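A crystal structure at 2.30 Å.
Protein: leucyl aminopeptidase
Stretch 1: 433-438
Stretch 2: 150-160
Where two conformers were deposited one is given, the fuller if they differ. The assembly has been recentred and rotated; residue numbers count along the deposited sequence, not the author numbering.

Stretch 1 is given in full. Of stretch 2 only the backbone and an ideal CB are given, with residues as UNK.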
# COMPACT_ATOMS: atom_id res chain seq x y z
N ARG G 433 2.35 0.64 -40.20
CA ARG G 433 1.50 1.67 -40.80
C ARG G 433 0.64 1.14 -41.93
O ARG G 433 -0.50 1.54 -42.11
CB ARG G 433 2.33 2.86 -41.26
CG ARG G 433 2.77 3.79 -40.13
CD ARG G 433 3.50 5.04 -40.63
NE ARG G 433 4.95 4.87 -40.49
CZ ARG G 433 5.84 4.62 -41.46
NH1 ARG G 433 5.49 4.53 -42.74
NH2 ARG G 433 7.11 4.46 -41.10
N GLU G 434 1.21 0.24 -42.72
CA GLU G 434 0.50 -0.38 -43.85
C GLU G 434 -0.54 -1.39 -43.37
O GLU G 434 -1.67 -1.39 -43.85
CB GLU G 434 1.46 -1.09 -44.80
CG GLU G 434 2.25 -0.15 -45.70
CD GLU G 434 1.37 0.55 -46.73
OE1 GLU G 434 0.55 -0.14 -47.40
OE2 GLU G 434 1.55 1.77 -46.90
N SER G 435 -0.15 -2.24 -42.43
CA SER G 435 -1.04 -3.29 -41.90
C SER G 435 -2.11 -2.77 -40.96
O SER G 435 -3.11 -3.42 -40.72
CB SER G 435 -0.26 -4.35 -41.16
OG SER G 435 0.31 -3.82 -39.95
N GLY G 436 -1.87 -1.60 -40.40
CA GLY G 436 -2.73 -1.07 -39.31
C GLY G 436 -2.29 -1.49 -37.90
O GLY G 436 -2.75 -0.93 -36.90
N GLU G 437 -1.43 -2.50 -37.83
CA GLU G 437 -0.93 -3.05 -36.54
C GLU G 437 0.31 -2.28 -36.13
O GLU G 437 1.46 -2.70 -36.30
CB GLU G 437 -0.74 -4.55 -36.65
CG GLU G 437 -2.10 -5.22 -36.86
CD GLU G 437 -2.11 -6.72 -36.95
OE1 GLU G 437 -1.04 -7.33 -36.89
OE2 GLU G 437 -3.23 -7.29 -37.08
N THR G 438 0.04 -1.06 -35.68
CA THR G 438 1.06 -0.00 -35.58
C THR G 438 2.08 -0.24 -34.46
O THR G 438 1.77 -0.86 -33.48
CB THR G 438 0.43 1.38 -35.35
OG1 THR G 438 -0.55 1.27 -34.33
CG2 THR G 438 -0.23 1.88 -36.61
N UNK G 150 -6.83 -2.63 -48.74
CA UNK G 150 -7.45 -3.95 -48.53
C UNK G 150 -6.90 -4.74 -47.35
O UNK G 150 -7.63 -5.39 -46.63
CB UNK G 150 -7.28 -4.79 -49.80
N UNK G 151 -5.59 -4.69 -47.16
CA UNK G 151 -4.97 -5.48 -46.06
C UNK G 151 -5.38 -4.96 -44.67
O UNK G 151 -5.86 -5.73 -43.85
CB UNK G 151 -3.45 -5.45 -46.18
N UNK G 152 -5.17 -3.66 -44.39
CA UNK G 152 -5.60 -3.18 -43.08
C UNK G 152 -7.09 -3.33 -42.84
O UNK G 152 -7.49 -3.62 -41.71
CB UNK G 152 -5.21 -1.71 -42.92
N UNK G 153 -7.89 -3.16 -43.87
CA UNK G 153 -9.36 -3.34 -43.73
C UNK G 153 -9.69 -4.79 -43.45
O UNK G 153 -10.53 -5.09 -42.62
CB UNK G 153 -10.09 -2.88 -44.99
N UNK G 154 -9.00 -5.69 -44.12
CA UNK G 154 -9.26 -7.13 -43.90
C UNK G 154 -9.04 -7.53 -42.45
O UNK G 154 -9.84 -8.22 -41.85
CB UNK G 154 -8.36 -7.98 -44.80
N UNK G 155 -7.91 -7.11 -41.91
CA UNK G 155 -7.56 -7.40 -40.52
C UNK G 155 -8.56 -6.70 -39.55
O UNK G 155 -8.95 -7.25 -38.56
CB UNK G 155 -6.13 -6.95 -40.24
N UNK G 156 -8.92 -5.47 -39.90
CA UNK G 156 -9.81 -4.65 -39.09
C UNK G 156 -11.17 -5.29 -38.94
O UNK G 156 -11.75 -5.31 -37.86
CB UNK G 156 -9.96 -3.25 -39.70
N UNK G 157 -11.66 -5.84 -40.04
CA UNK G 157 -12.96 -6.53 -40.04
C UNK G 157 -12.86 -7.90 -39.39
O UNK G 157 -13.75 -8.32 -38.64
CB UNK G 157 -13.49 -6.67 -41.47
N UNK G 158 -11.76 -8.58 -39.64
CA UNK G 158 -11.48 -9.86 -38.96
C UNK G 158 -11.54 -9.74 -37.42
O UNK G 158 -12.05 -10.62 -36.73
CB UNK G 158 -10.10 -10.37 -39.38
N UNK G 159 -11.06 -8.63 -36.89
CA UNK G 159 -10.97 -8.45 -35.42
C UNK G 159 -12.21 -7.82 -34.81
O UNK G 159 -12.30 -7.67 -33.61
CB UNK G 159 -9.76 -7.58 -35.07
N UNK G 160 -13.17 -7.46 -35.64
CA UNK G 160 -14.34 -6.72 -35.17
C UNK G 160 -15.44 -7.66 -34.71
O UNK G 160 -15.43 -8.85 -34.98
CB UNK G 160 -14.87 -5.80 -36.27

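Stretch 2 runs as a helix from 150 to 158, and the end of another helix, 433-435, with the turn that follows it, lies against one side.

Position 150 has nothing of stretch 1 within reach of its CB, so this contact sets no preference; it is V150.

At position 151 the CA-to-CB bond points toward stretch 1, yet the ideal CB is still 5.0 Å from E434 O. That gap suits a medium or long aliphatic chain that can reach the backbone of S435. The residue is L151, whose CD2 packs 3.8 Å from S435 CA and 4.0 Å from S435 CB.

Position 152 is the tightest: its CA lies 4.7 Å from the CA of S435, and its ideal CB is 3.5 Å from S435 O and 3.7 Å from E434 O. Something compact is needed, such as alanine, serine or proline. A phi of -61° is compatible with proline, and so near the start of the helix its lack of an amide hydrogen costs little. P152 sets CG 3.3 Å from E434 O, while its CA makes a CA-H...O contact with S435 O at 3.4 Å. Its neighbour across the gap is G436, where positive phi calls for glycine and a CB would point toward the proline.

Positions 153 and 154 do not touch stretch 1: the CB of 153 points away and that of 154 is out of reach. They are I153 and A154.

One turn on from 151, position 155 again points toward stretch 1, with its ideal CB 4.3 Å from E437 OE2 and 4.7 Å from S435 O. A small residue fits, alanine or perhaps serine. A155 touches the carboxylate with its methyl group and leaves both oxygens free for other partners.

Position 156 points sideways, and 157 and 158 are out of reach. They are A156, V157 and A158.

Position 159 follows the helix. Its CA-to-CB bond points toward stretch 1, but the ideal CB touches nothing there, and the negative charge of the E437 carboxylate lies well beyond it. A long basic chain, lysine or arginine, would answer it. R159 extends to form a salt bridge: NH2 donates to E437 OE2 at 3.0 Å and NH1 to the same oxygen at 3.2 Å, so OE2 sits at the guanidinium edge, near its plane. A water accepts from R159 NH2 and donates to S435 O and P152 O, tying the arginine to both backbones.

Position 160 is out of reach, and C160 ends the stretch.

Stretch 2 150-160: VLPIAAAVARC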
# COMPACT_ATOMS: atom_id res chain seq x y z
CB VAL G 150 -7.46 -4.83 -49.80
CG1 VAL G 150 -8.24 -4.13 -50.90
CG2 VAL G 150 -6.05 -5.16 -50.27
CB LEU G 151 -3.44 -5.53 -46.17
CG LEU G 151 -2.90 -6.62 -45.22
CD1 LEU G 151 -2.43 -7.81 -46.03
CD2 LEU G 151 -1.76 -6.10 -44.37
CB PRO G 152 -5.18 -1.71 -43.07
CG PRO G 152 -4.90 -1.36 -44.47
CD PRO G 152 -4.49 -2.62 -45.16
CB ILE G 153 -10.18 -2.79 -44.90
CG1 ILE G 153 -10.59 -1.35 -44.61
CG2 ILE G 153 -11.49 -3.54 -45.03
CD1 ILE G 153 -9.66 -0.34 -45.14
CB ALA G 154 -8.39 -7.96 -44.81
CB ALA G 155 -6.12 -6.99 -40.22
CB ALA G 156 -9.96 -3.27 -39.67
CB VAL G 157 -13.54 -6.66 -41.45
CG1 VAL G 157 -14.80 -7.50 -41.44
CG2 VAL G 157 -13.84 -5.27 -41.99
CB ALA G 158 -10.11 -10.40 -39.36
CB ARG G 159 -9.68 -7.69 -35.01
CG ARG G 159 -9.70 -6.18 -35.16
CD ARG G 159 -8.38 -5.56 -34.70
NE ARG G 159 -7.46 -5.21 -35.78
CZ ARG G 159 -6.35 -5.89 -36.11
NH1 ARG G 159 -6.00 -7.02 -35.49
NH2 ARG G 159 -5.57 -5.45 -37.08
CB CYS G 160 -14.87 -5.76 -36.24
SG CYS G 160 -16.09 -6.52 -37.35
O HOH W 1 -5.69 -3.31 -39.46
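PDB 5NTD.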